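Long-range contacts in Mos1 transposase (Drosophila mauritiana, PDB 2F7T), which moves the Mos1 transposon by a cut-and-paste mechanism and is represented here by its magnesium-binding, RNase H-like catalytic domain: residues 37-42 against 74-79; 33-38 against 126-131; 8-13 against 155-160; 107-112 against 146-151. All blocks are in the same frame, centred on the assembly; numbering follows the deposited sequence.

Interaction 1 (37-42 against 74-79). With MG (magnesium ion), chain B.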
# COMPACT_ATOMS: atom_id res chain seq x y z
N GLY A 37 -9.98 11.60 -11.62
CA GLY A 37 -9.59 10.40 -12.31
C GLY A 37 -8.16 10.04 -12.04
O GLY A 37 -7.40 10.89 -11.57
N ASP A 38 -7.79 8.79 -12.31
CA ASP A 38 -6.41 8.31 -12.19
C ASP A 38 -6.29 6.99 -12.92
O ASP A 38 -7.31 6.37 -13.30
CB ASP A 38 -6.09 8.01 -10.73
CG ASP A 38 -4.57 8.01 -10.44
OD1 ASP A 38 -3.77 8.51 -11.30
OD2 ASP A 38 -4.10 7.56 -9.38
N GLU A 39 -5.04 6.56 -13.10
CA GLU A 39 -4.69 5.30 -13.82
C GLU A 39 -4.21 4.30 -12.78
O GLU A 39 -3.53 4.69 -11.81
CB GLU A 39 -3.51 5.53 -14.76
CG GLU A 39 -3.82 6.36 -16.00
CD GLU A 39 -3.65 7.88 -15.79
OE1 GLU A 39 -3.73 8.67 -16.78
OE2 GLU A 39 -3.40 8.30 -14.61
N LYS A 40 -4.51 3.03 -12.98
CA LYS A 40 -3.97 1.93 -12.16
C LYS A 40 -3.78 0.65 -13.02
O LYS A 40 -4.65 0.26 -13.80
CB LYS A 40 -4.89 1.67 -10.96
CG LYS A 40 -4.74 0.32 -10.26
CD LYS A 40 -5.89 0.13 -9.31
CE LYS A 40 -5.65 -0.93 -8.24
NZ LYS A 40 -4.23 -0.85 -7.70
N TRP A 41 -2.60 0.06 -12.90
CA TRP A 41 -2.27 -1.25 -13.48
C TRP A 41 -3.08 -2.35 -12.82
O TRP A 41 -3.11 -2.45 -11.58
CB TRP A 41 -0.79 -1.62 -13.24
CG TRP A 41 0.17 -0.89 -14.10
CD1 TRP A 41 1.15 -0.03 -13.66
CD2 TRP A 41 0.28 -0.93 -15.54
NE1 TRP A 41 1.86 0.46 -14.74
CE2 TRP A 41 1.35 -0.07 -15.91
CE3 TRP A 41 -0.42 -1.62 -16.57
CZ2 TRP A 41 1.75 0.14 -17.26
CZ3 TRP A 41 -0.04 -1.39 -17.94
CH2 TRP A 41 1.05 -0.53 -18.25
N ILE A 42 -3.69 -3.19 -13.66
CA ILE A 42 -4.26 -4.43 -13.20
C ILE A 42 -3.58 -5.60 -13.91
O ILE A 42 -3.44 -5.57 -15.11
CB ILE A 42 -5.79 -4.49 -13.38
CG1 ILE A 42 -6.45 -3.27 -12.73
CG2 ILE A 42 -6.35 -5.79 -12.75
CD1 ILE A 42 -7.80 -2.98 -13.29
N MET A 74 -3.84 -1.20 -18.15
CA MET A 74 -3.96 -0.01 -17.40
C MET A 74 -5.42 0.36 -17.36
O MET A 74 -6.00 0.60 -18.41
CB MET A 74 -3.11 1.06 -18.03
CG MET A 74 -3.18 2.40 -17.34
SD MET A 74 -1.60 3.18 -17.62
CE MET A 74 -0.85 2.54 -16.10
N LEU A 75 -6.00 0.40 -16.15
CA LEU A 75 -7.31 1.00 -15.92
C LEU A 75 -7.24 2.55 -15.83
O LEU A 75 -6.48 3.10 -15.07
CB LEU A 75 -7.90 0.49 -14.62
CG LEU A 75 -9.15 1.26 -14.16
CD1 LEU A 75 -10.31 0.93 -15.06
CD2 LEU A 75 -9.40 0.79 -12.85
N CYS A 76 -8.01 3.25 -16.64
CA CYS A 76 -8.02 4.71 -16.63
C CYS A 76 -9.47 5.03 -16.31
O CYS A 76 -10.32 4.62 -17.06
CB CYS A 76 -7.68 5.19 -18.03
SG CYS A 76 -5.99 4.64 -18.54
N VAL A 77 -9.77 5.71 -15.21
CA VAL A 77 -11.14 5.76 -14.75
C VAL A 77 -11.40 7.19 -14.27
O VAL A 77 -10.49 7.78 -13.72
CB VAL A 77 -11.42 4.70 -13.68
CG1 VAL A 77 -10.50 4.85 -12.43
CG2 VAL A 77 -12.94 4.72 -13.24
N TRP A 78 -12.60 7.75 -14.49
CA TRP A 78 -12.98 9.09 -14.06
C TRP A 78 -14.35 9.02 -13.41
O TRP A 78 -15.21 8.32 -13.87
CB TRP A 78 -13.02 10.13 -15.23
CG TRP A 78 -11.71 10.28 -15.90
CD1 TRP A 78 -10.78 11.22 -15.63
CD2 TRP A 78 -11.17 9.46 -16.94
NE1 TRP A 78 -9.66 11.02 -16.41
CE2 TRP A 78 -9.90 9.97 -17.25
CE3 TRP A 78 -11.64 8.34 -17.65
CZ2 TRP A 78 -9.08 9.38 -18.23
CZ3 TRP A 78 -10.84 7.75 -18.59
CH2 TRP A 78 -9.58 8.27 -18.89
N TRP A 79 -14.54 9.79 -12.34
CA TRP A 79 -15.74 9.68 -11.58
C TRP A 79 -15.96 10.95 -10.79
O TRP A 79 -15.06 11.82 -10.68
CB TRP A 79 -15.67 8.47 -10.67
CG TRP A 79 -14.45 8.47 -9.70
CD1 TRP A 79 -13.16 8.33 -10.02
CD2 TRP A 79 -14.50 8.69 -8.27
NE1 TRP A 79 -12.38 8.39 -8.89
CE2 TRP A 79 -13.18 8.65 -7.81
CE3 TRP A 79 -15.53 8.97 -7.36
CZ2 TRP A 79 -12.86 8.78 -6.43
CZ3 TRP A 79 -15.24 9.12 -6.00
CH2 TRP A 79 -13.89 9.00 -5.54
MG MG B . -1.61 8.89 -11.18
O HOH W 1 -1.73 8.02 -9.29
O HOH W 2 -1.55 7.02 -11.88
O HOH W 3 -1.31 9.51 -13.12
O HOH W 4 0.61 8.95 -11.14

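Interaction 2 (33-38 against 126-131). With MG (magnesium ion), chain B.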
# COMPACT_ATOMS: atom_id res chain seq x y z
N ARG A 33 -19.00 19.65 -8.02
CA ARG A 33 -18.63 19.84 -9.41
C ARG A 33 -17.34 19.15 -9.74
O ARG A 33 -16.84 19.32 -10.84
CB ARG A 33 -18.47 21.31 -9.73
CG ARG A 33 -19.66 22.05 -9.26
CD ARG A 33 -19.94 23.35 -9.91
NE ARG A 33 -19.16 24.39 -9.23
CZ ARG A 33 -18.26 25.15 -9.80
NH1 ARG A 33 -17.97 25.04 -11.07
NH2 ARG A 33 -17.66 26.06 -9.07
N ILE A 34 -16.78 18.39 -8.78
CA ILE A 34 -15.49 17.74 -9.03
C ILE A 34 -15.67 16.48 -9.83
O ILE A 34 -16.47 15.65 -9.50
CB ILE A 34 -14.76 17.43 -7.72
CG1 ILE A 34 -14.43 18.75 -7.02
CG2 ILE A 34 -13.51 16.51 -8.03
CD1 ILE A 34 -13.74 18.64 -5.64
N VAL A 35 -14.95 16.38 -10.94
CA VAL A 35 -14.75 15.13 -11.65
C VAL A 35 -13.27 14.85 -11.48
O VAL A 35 -12.38 15.75 -11.62
CB VAL A 35 -15.06 15.35 -13.18
CG1 VAL A 35 -14.79 14.06 -14.01
CG2 VAL A 35 -16.55 15.80 -13.31
N THR A 36 -12.97 13.59 -11.13
CA THR A 36 -11.60 13.23 -10.81
C THR A 36 -11.25 11.86 -11.41
O THR A 36 -12.12 11.10 -11.76
CB THR A 36 -11.41 13.29 -9.29
OG1 THR A 36 -10.02 13.23 -9.01
CG2 THR A 36 -12.02 11.97 -8.51
N GLY A 37 -9.98 11.60 -11.62
CA GLY A 37 -9.59 10.40 -12.31
C GLY A 37 -8.16 10.04 -12.04
O GLY A 37 -7.40 10.89 -11.57
N ASP A 38 -7.79 8.79 -12.31
CA ASP A 38 -6.41 8.31 -12.19
C ASP A 38 -6.29 6.99 -12.92
O ASP A 38 -7.31 6.37 -13.30
CB ASP A 38 -6.09 8.01 -10.73
CG ASP A 38 -4.57 8.01 -10.44
OD1 ASP A 38 -3.77 8.51 -11.30
OD2 ASP A 38 -4.10 7.56 -9.38
N VAL A 126 -17.39 22.16 -14.81
CA VAL A 126 -16.65 21.03 -14.29
C VAL A 126 -15.37 21.49 -13.61
O VAL A 126 -14.65 22.33 -14.16
CB VAL A 126 -16.38 20.02 -15.43
CG1 VAL A 126 -15.34 18.90 -15.05
CG2 VAL A 126 -17.67 19.41 -15.85
N ILE A 127 -15.16 21.02 -12.37
CA ILE A 127 -13.90 21.15 -11.71
C ILE A 127 -13.12 19.80 -11.83
O ILE A 127 -13.55 18.76 -11.33
CB ILE A 127 -14.09 21.60 -10.24
CG1 ILE A 127 -14.83 22.92 -10.22
CG2 ILE A 127 -12.76 21.69 -9.52
CD1 ILE A 127 -15.23 23.40 -8.86
N PHE A 128 -12.00 19.84 -12.52
CA PHE A 128 -11.26 18.63 -12.87
C PHE A 128 -10.06 18.43 -11.94
O PHE A 128 -9.23 19.31 -11.80
CB PHE A 128 -10.79 18.70 -14.31
CG PHE A 128 -10.33 17.34 -14.87
CD1 PHE A 128 -11.19 16.23 -14.84
CD2 PHE A 128 -9.07 17.20 -15.48
CE1 PHE A 128 -10.81 14.97 -15.37
CE2 PHE A 128 -8.68 16.01 -16.04
CZ PHE A 128 -9.52 14.88 -15.98
N LEU A 129 -10.00 17.25 -11.33
CA LEU A 129 -8.99 16.88 -10.32
C LEU A 129 -8.19 15.67 -10.87
O LEU A 129 -8.68 14.55 -10.86
CB LEU A 129 -9.68 16.61 -8.94
CG LEU A 129 -8.80 16.03 -7.80
CD1 LEU A 129 -7.49 16.73 -7.81
CD2 LEU A 129 -9.43 16.10 -6.43
N HIS A 130 -6.99 15.91 -11.39
CA HIS A 130 -6.10 14.83 -11.84
C HIS A 130 -4.69 15.12 -11.42
O HIS A 130 -4.37 16.26 -11.03
CB HIS A 130 -6.19 14.57 -13.36
CG HIS A 130 -5.64 15.67 -14.25
ND1 HIS A 130 -5.38 15.44 -15.59
CD2 HIS A 130 -5.34 16.97 -14.03
CE1 HIS A 130 -4.93 16.56 -16.13
NE2 HIS A 130 -4.89 17.50 -15.21
N ASP A 131 -3.82 14.12 -11.50
CA ASP A 131 -2.48 14.39 -11.07
C ASP A 131 -1.62 14.97 -12.16
O ASP A 131 -2.06 15.18 -13.30
CB ASP A 131 -1.81 13.23 -10.35
CG ASP A 131 -1.68 11.98 -11.18
OD1 ASP A 131 -1.31 12.02 -12.40
OD2 ASP A 131 -1.90 10.85 -10.65
MG MG B . -1.61 8.89 -11.18
O HOH W 5 -4.65 11.37 -12.18
O HOH W 1 -1.73 8.02 -9.29
O HOH W 3 -1.31 9.51 -13.12
O HOH W 2 -1.55 7.02 -11.88
O HOH W 4 0.61 8.95 -11.14

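Interaction 3 (8-13 against 155-160)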
# COMPACT_ATOMS: atom_id res chain seq x y z
N GLU A 8 11.18 19.63 1.62
CA GLU A 8 10.61 20.90 2.07
C GLU A 8 9.68 21.54 1.05
O GLU A 8 8.59 22.04 1.36
CB GLU A 8 11.73 21.92 2.45
CG GLU A 8 12.47 21.64 3.79
CD GLU A 8 11.51 21.46 4.97
OE1 GLU A 8 11.68 20.52 5.82
OE2 GLU A 8 10.50 22.22 4.98
N ARG A 9 10.18 21.60 -0.18
CA ARG A 9 9.46 21.98 -1.35
C ARG A 9 8.10 21.28 -1.46
O ARG A 9 7.09 21.94 -1.64
CB ARG A 9 10.32 21.59 -2.58
CG ARG A 9 10.00 22.42 -3.85
CD ARG A 9 10.99 22.21 -5.08
NE ARG A 9 11.56 23.53 -5.44
CZ ARG A 9 12.65 24.08 -4.87
NH1 ARG A 9 13.35 23.39 -3.96
NH2 ARG A 9 13.07 25.29 -5.24
N GLN A 10 8.12 19.95 -1.38
CA GLN A 10 6.94 19.11 -1.43
C GLN A 10 5.92 19.36 -0.34
O GLN A 10 4.75 19.45 -0.65
CB GLN A 10 7.32 17.63 -1.45
CG GLN A 10 7.92 17.20 -2.82
CD GLN A 10 8.81 15.97 -2.74
OE1 GLN A 10 8.88 15.28 -1.73
NE2 GLN A 10 9.48 15.69 -3.83
N MET A 11 6.38 19.50 0.92
CA MET A 11 5.50 19.76 2.06
C MET A 11 4.90 21.16 2.02
O MET A 11 3.72 21.36 2.25
CB MET A 11 6.22 19.49 3.32
CG MET A 11 6.73 18.06 3.51
SD MET A 11 7.40 17.80 5.20
CE MET A 11 9.06 18.29 4.94
N GLU A 12 5.69 22.13 1.62
CA GLU A 12 5.22 23.50 1.30
C GLU A 12 4.11 23.58 0.22
O GLU A 12 3.10 24.27 0.39
CB GLU A 12 6.44 24.20 0.74
CG GLU A 12 6.66 25.64 1.07
CD GLU A 12 8.13 26.00 0.71
OE1 GLU A 12 8.42 26.10 -0.53
OE2 GLU A 12 9.00 26.12 1.64
N ARG A 13 4.33 22.92 -0.92
CA ARG A 13 3.28 22.80 -1.97
C ARG A 13 2.01 22.13 -1.47
O ARG A 13 0.96 22.64 -1.69
CB ARG A 13 3.77 22.03 -3.19
CG ARG A 13 2.72 21.98 -4.32
CD ARG A 13 3.22 21.41 -5.60
NE ARG A 13 2.26 21.65 -6.68
CZ ARG A 13 2.24 20.99 -7.85
NH1 ARG A 13 3.11 20.03 -8.11
NH2 ARG A 13 1.31 21.30 -8.76
N HIS A 155 -2.85 20.27 -7.99
CA HIS A 155 -2.66 19.06 -7.30
C HIS A 155 -1.17 19.07 -7.00
O HIS A 155 -0.37 19.41 -7.85
CB HIS A 155 -3.30 17.81 -8.01
CG HIS A 155 -3.36 16.58 -7.16
ND1 HIS A 155 -3.90 16.56 -5.88
CD2 HIS A 155 -2.87 15.32 -7.37
CE1 HIS A 155 -3.76 15.35 -5.36
NE2 HIS A 155 -3.14 14.58 -6.24
N ALA A 156 -0.90 18.94 -5.70
CA ALA A 156 0.34 18.63 -5.03
C ALA A 156 1.14 17.40 -5.58
O ALA A 156 0.55 16.42 -6.04
CB ALA A 156 -0.05 18.41 -3.57
N ALA A 157 2.46 17.52 -5.57
CA ALA A 157 3.45 16.40 -5.81
C ALA A 157 3.48 15.36 -4.68
O ALA A 157 3.69 15.72 -3.48
CB ALA A 157 4.93 16.96 -6.01
N TYR A 158 3.26 14.10 -5.09
CA TYR A 158 3.33 12.91 -4.24
C TYR A 158 2.17 12.81 -3.28
O TYR A 158 2.37 12.43 -2.08
CB TYR A 158 4.64 12.97 -3.48
CG TYR A 158 5.84 12.89 -4.38
CD1 TYR A 158 6.66 14.01 -4.59
CD2 TYR A 158 6.17 11.69 -5.03
CE1 TYR A 158 7.79 13.91 -5.45
CE2 TYR A 158 7.31 11.59 -5.89
CZ TYR A 158 8.11 12.70 -6.10
OH TYR A 158 9.23 12.62 -6.96
N SER A 159 0.96 13.15 -3.76
CA SER A 159 -0.17 13.30 -2.85
C SER A 159 -1.38 12.39 -3.10
O SER A 159 -2.49 12.89 -3.30
CB SER A 159 -0.62 14.76 -2.84
OG SER A 159 0.39 15.58 -2.32
N PRO A 160 -1.20 11.08 -3.13
CA PRO A 160 -2.28 10.20 -3.33
C PRO A 160 -3.22 10.24 -2.15
O PRO A 160 -4.41 9.88 -2.28
CB PRO A 160 -1.61 8.83 -3.39
CG PRO A 160 -0.36 8.96 -2.56
CD PRO A 160 0.08 10.34 -3.02

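Interaction 4 (107-112 against 146-151)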
# COMPACT_ATOMS: atom_id res chain seq x y z
N ASN A 107 -13.40 11.91 -24.98
CA ASN A 107 -14.41 10.86 -24.71
C ASN A 107 -15.09 10.96 -23.37
O ASN A 107 -16.30 10.79 -23.27
CB ASN A 107 -13.66 9.55 -24.75
CG ASN A 107 -13.41 9.14 -26.15
OD1 ASN A 107 -14.32 9.22 -26.98
ND2 ASN A 107 -12.18 8.70 -26.45
N LEU A 108 -14.30 11.30 -22.34
CA LEU A 108 -14.83 11.57 -21.01
C LEU A 108 -15.88 12.65 -21.08
O LEU A 108 -16.89 12.56 -20.46
CB LEU A 108 -13.70 11.94 -20.06
CG LEU A 108 -14.11 12.58 -18.73
CD1 LEU A 108 -14.98 11.62 -17.93
CD2 LEU A 108 -12.85 13.04 -17.98
N ASN A 109 -15.63 13.68 -21.85
CA ASN A 109 -16.54 14.78 -22.02
C ASN A 109 -17.79 14.35 -22.72
O ASN A 109 -18.85 14.82 -22.37
CB ASN A 109 -15.91 15.86 -22.87
CG ASN A 109 -16.77 17.11 -22.96
OD1 ASN A 109 -17.09 17.58 -24.06
ND2 ASN A 109 -17.09 17.67 -21.85
N ARG A 110 -17.68 13.47 -23.71
CA ARG A 110 -18.87 12.97 -24.36
C ARG A 110 -19.72 12.20 -23.35
O ARG A 110 -20.92 12.33 -23.41
CB ARG A 110 -18.53 12.04 -25.50
CG ARG A 110 -17.90 12.68 -26.75
CD ARG A 110 -18.08 11.77 -28.04
NE ARG A 110 -17.44 12.37 -29.21
CZ ARG A 110 -16.15 12.14 -29.56
NH1 ARG A 110 -15.38 11.28 -28.85
NH2 ARG A 110 -15.62 12.78 -30.63
N ALA A 111 -19.10 11.41 -22.46
CA ALA A 111 -19.78 10.59 -21.44
C ALA A 111 -20.42 11.47 -20.36
O ALA A 111 -21.52 11.16 -19.89
CB ALA A 111 -18.80 9.60 -20.80
N LEU A 112 -19.78 12.57 -19.98
CA LEU A 112 -20.35 13.50 -19.00
C LEU A 112 -21.62 14.11 -19.53
O LEU A 112 -22.58 14.36 -18.80
CB LEU A 112 -19.43 14.70 -18.75
CG LEU A 112 -18.46 14.77 -17.60
CD1 LEU A 112 -17.70 16.05 -17.73
CD2 LEU A 112 -19.19 14.75 -16.30
N GLU A 146 -8.21 23.49 -21.76
CA GLU A 146 -8.74 24.87 -21.94
C GLU A 146 -9.95 24.99 -22.80
O GLU A 146 -10.86 25.72 -22.50
CB GLU A 146 -7.74 25.65 -22.72
CG GLU A 146 -6.77 26.35 -21.86
CD GLU A 146 -6.05 27.40 -22.69
OE1 GLU A 146 -5.38 27.00 -23.71
OE2 GLU A 146 -6.24 28.60 -22.31
N THR A 147 -9.92 24.28 -23.92
CA THR A 147 -11.05 24.20 -24.83
C THR A 147 -12.31 23.65 -24.15
O THR A 147 -13.39 24.23 -24.29
CB THR A 147 -10.65 23.33 -26.01
OG1 THR A 147 -9.60 24.03 -26.69
CG2 THR A 147 -11.72 23.35 -27.01
N LEU A 148 -12.18 22.53 -23.46
CA LEU A 148 -13.29 21.97 -22.76
C LEU A 148 -13.62 22.94 -21.69
O LEU A 148 -14.76 22.97 -21.24
CB LEU A 148 -12.88 20.68 -22.09
CG LEU A 148 -12.63 19.49 -22.99
CD1 LEU A 148 -12.00 18.33 -22.21
CD2 LEU A 148 -13.89 19.08 -23.71
N ASN A 149 -12.63 23.72 -21.25
CA ASN A 149 -12.81 24.76 -20.25
C ASN A 149 -13.21 24.32 -18.83
O ASN A 149 -13.95 25.02 -18.07
CB ASN A 149 -13.72 25.94 -20.73
CG ASN A 149 -13.28 27.25 -20.10
OD1 ASN A 149 -14.03 27.85 -19.38
ND2 ASN A 149 -11.98 27.64 -20.30
N TRP A 150 -12.67 23.20 -18.43
CA TRP A 150 -12.85 22.74 -17.06
C TRP A 150 -11.85 23.47 -16.22
O TRP A 150 -10.72 23.69 -16.63
CB TRP A 150 -12.64 21.19 -16.97
CG TRP A 150 -13.52 20.38 -17.86
CD1 TRP A 150 -14.71 20.78 -18.45
CD2 TRP A 150 -13.33 19.00 -18.24
NE1 TRP A 150 -15.26 19.73 -19.17
CE2 TRP A 150 -14.45 18.62 -19.05
CE3 TRP A 150 -12.33 18.02 -17.96
CZ2 TRP A 150 -14.60 17.33 -19.56
CZ3 TRP A 150 -12.47 16.76 -18.50
CH2 TRP A 150 -13.59 16.43 -19.32
N GLU A 151 -12.25 23.82 -15.01
CA GLU A 151 -11.31 24.34 -14.06
C GLU A 151 -10.32 23.24 -13.59
O GLU A 151 -10.75 22.19 -13.11
CB GLU A 151 -12.08 24.90 -12.90
CG GLU A 151 -11.23 25.84 -12.10
CD GLU A 151 -11.85 26.24 -10.79
OE1 GLU A 151 -11.07 26.48 -9.82
OE2 GLU A 151 -13.09 26.28 -10.75
O HOH W 6 -17.88 20.01 -20.70

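Interaction 1 (37-42 against 74-79)
One face of the Trp41 indole is occupied by Met74, whose CE stands 3.4 Å above the ring plane and over its centre. The methyl makes a CH-pi contact with the five-membered ring, while SD over the same face makes a Met-aromatic contact, 4.6 Å from the centroid of the six-membered ring. Met74 gets there by running out extended and then turning at its last torsion (chi3 -92°), which brings CE back across the indole; Lys72 adds a cation-pi contact to the same tryptophan. The second indole, Trp78, meets Gly37 obliquely, with CD1 3.6 Å from Gly37 CA, an approach that the absence of a side chain permits.

These rings belong to neighbouring antiparallel strands, 34-43 and 72-80, in the mixed sheet of the RNase H-like fold, their segments inclined at 156°. Asp38 pairs with Val77 and Lys40 with Leu75, each through two reciprocal backbone hydrogen bonds, the shortest being Leu75 N to Lys40 O at 2.7 Å. Alternation along the strand sorts the side chains: Glu39 and Trp41 share a face with Cys76 and Met74, and helix 98-115 reaches Glu39, Cys76 and Trp78 there. Asp38 and Lys40 take the other face, touched by helix 164-178.

Asp38, its CG anti to the backbone N (chi1 -159°), delivers OD1 to the magnesium ion at 2.2 Å. Glu39 works in the second shell: OE1 is hydrogen-bonded to His136, the backbone O of Glu39 accepts from one metal-bound water, and Glu39 OE2 accepts from another at 2.8 Å.

Interaction 2 (33-38 against 126-131)
Arg33 lays its guanidinium flat against Ile127, whose CD1 sits 3.5 Å above the plane and over its centre. The arginine chain reaches this position by bending at its third torsion, and NH1 is held by a hydrogen bond to the carbonyl of Arg125. A serine in place of Arg33 would probably uncover Ile127 CD1 and leave the Arg125 carbonyl without this donor.

Strand 127-129 lies parallel to 34-43, the middle strand of the RNase H-like sheet, the two segments 22° apart. Ile127 N, Val35 N and Leu129 N each donate across the seam in turn, the last to Val35 O at 2.8 Å. The Val35 and Val126 side chains cross, CG2 of Val35 3.8 Å from CG1 of Val126; on the face that also holds Ile34, Thr36 and Leu129 point the same way, side by side. Having its OG1 anti to the backbone N (chi1 -167°), Thr36 brings the hydroxyl to Leu129 O at 2.6 Å. That carbonyl also receives a weak bond from Gly37 N, so two donors share it.

Beyond this point Asp38 and Asp131, two aspartates of the DDD metal site, meet at about a right angle, their carboxylate planes 88° apart; Asp166, next to Asp38, probably binds a second magnesium. Asp131 OD2 binds the magnesium ion at 2.1 Å, while Asp131 OD1 accepts a hydrogen bond of 2.6 Å from a metal-bound water. A further water accepts from Asp131 N and donates to Gly37 O and Asp38 OD1. Since Asp38 OD1 and Asp131 OD2 lie only 3.1 Å apart, the shared cation probably offsets the repulsion between the two carboxylates.

Interaction 3 (8-13 against 155-160)
Arg13 runs across the backbone of His155 and Ala156, joining the N-terminal helix 8-27 to the loop that leads from strand 151-152 to helix 164-178 in the RNase H-like catalytic domain. Its CB points toward the loop, and with CG anti to the backbone N (chi1 -176°) the chain continues extended as far as NE. CG is the first atom to touch, at 4.2 Å from Ala156 CA. CD lies 4.0 Å from both Ala156 CA and Ala157 N. NE passes over Ala156 CA, and CZ comes to 3.1 Å from His155 O. At the tip, NH1 approaches Ala157 N and CB. Arg13 NH2 is 2.7 Å from His155 O. The angle is poor for a hydrogen bond: the peptide lies over a guanidinium face, with His155 C 3.7 Å above the plane. An alanine here removes the guanidinium, and the peptide between His155 and Ala156 would probably lose its cover and the His155 carbonyl its nearby positive charge.

The loop also runs close to the metal site: the His155 side chain is about 4 Å from that of the metal ligand Asp131 at their nearest atoms. Farther along, the backbone of Tyr158 adopts positive phi (71°), and its ring stacks on His4 and packs against Val2 of the second subunit. Gln10 fills in beside that ring, its OE1 hydrogen-bonded to His4 NE2. The amide and ring planes stand 58° apart, and Gln10 NE2 approaches Tyr158 CE1 obliquely, at a tight and rather doubtful 2.9 Å.

Interaction 4 (107-112 against 146-151)
Asn109 and Leu148 mark the closest backbone approach, with CA atoms 7.9 Å apart, just where helix 139-148 ends and Asn149 turns the chain with positive phi (65°). That turn is tied back by a hydrogen bond from Asn149 ND2 to Glu146 O, and the next residue, Trp150, points toward helix 98-115.

The indole carries the contact. Leu148 CD1, from its own segment, lies 3.7 Å above one face, toward the rim. Leu108 CD2 reaches Trp150 CH2 obliquely at 3.7 Å, and Leu112 CD1 meets Trp150 CZ2 at 3.8 Å. Asn109 comes to the edge instead, its ND2 near the ring plane and 3.4 Å from Trp150 CZ2. Its amide is turned 54° from the indole, and its CG and OD1 slide past Leu148 CD2. A water in the plane of the indole joins the two polar ends, accepting from Asn109 ND2 at 2.7 Å and from Trp150 NE1 at 3.0 Å.

Phe128 of strand 127-129 meets the same indole, and Leu108 also touches Phe128. This is helix-to-sheet core packing of the RNase H-like fold: Trp150, just before strand 151-152, packs between helix 98-115 and the end of helix 139-148.

How the interactions relate
Interactions 1 and 2 share strand 34-43, residues Gly37 and Asp38 and the magnesium ion; their centres are 13 Å apart. One adds strand 72-80 to that strand, the other strand 127-129 on its opposite side. Interaction 4, centred 10 Å from interaction 2, packs helix 98-115 against one face of this sheet, where Leu108 also touches Trp78 of interaction 1. Interaction 3 is peripheral, 18 Å from interaction 2 between centres, yet borders the metal site through His155, which packs on His130 and Asp131. Along the chain, interaction 1 closes before interaction 4 opens, interactions 2 and 4 cross, and interaction 3 encloses all. Interactions 1 and 2 assemble the metal ligands; interaction 4 packs farther off.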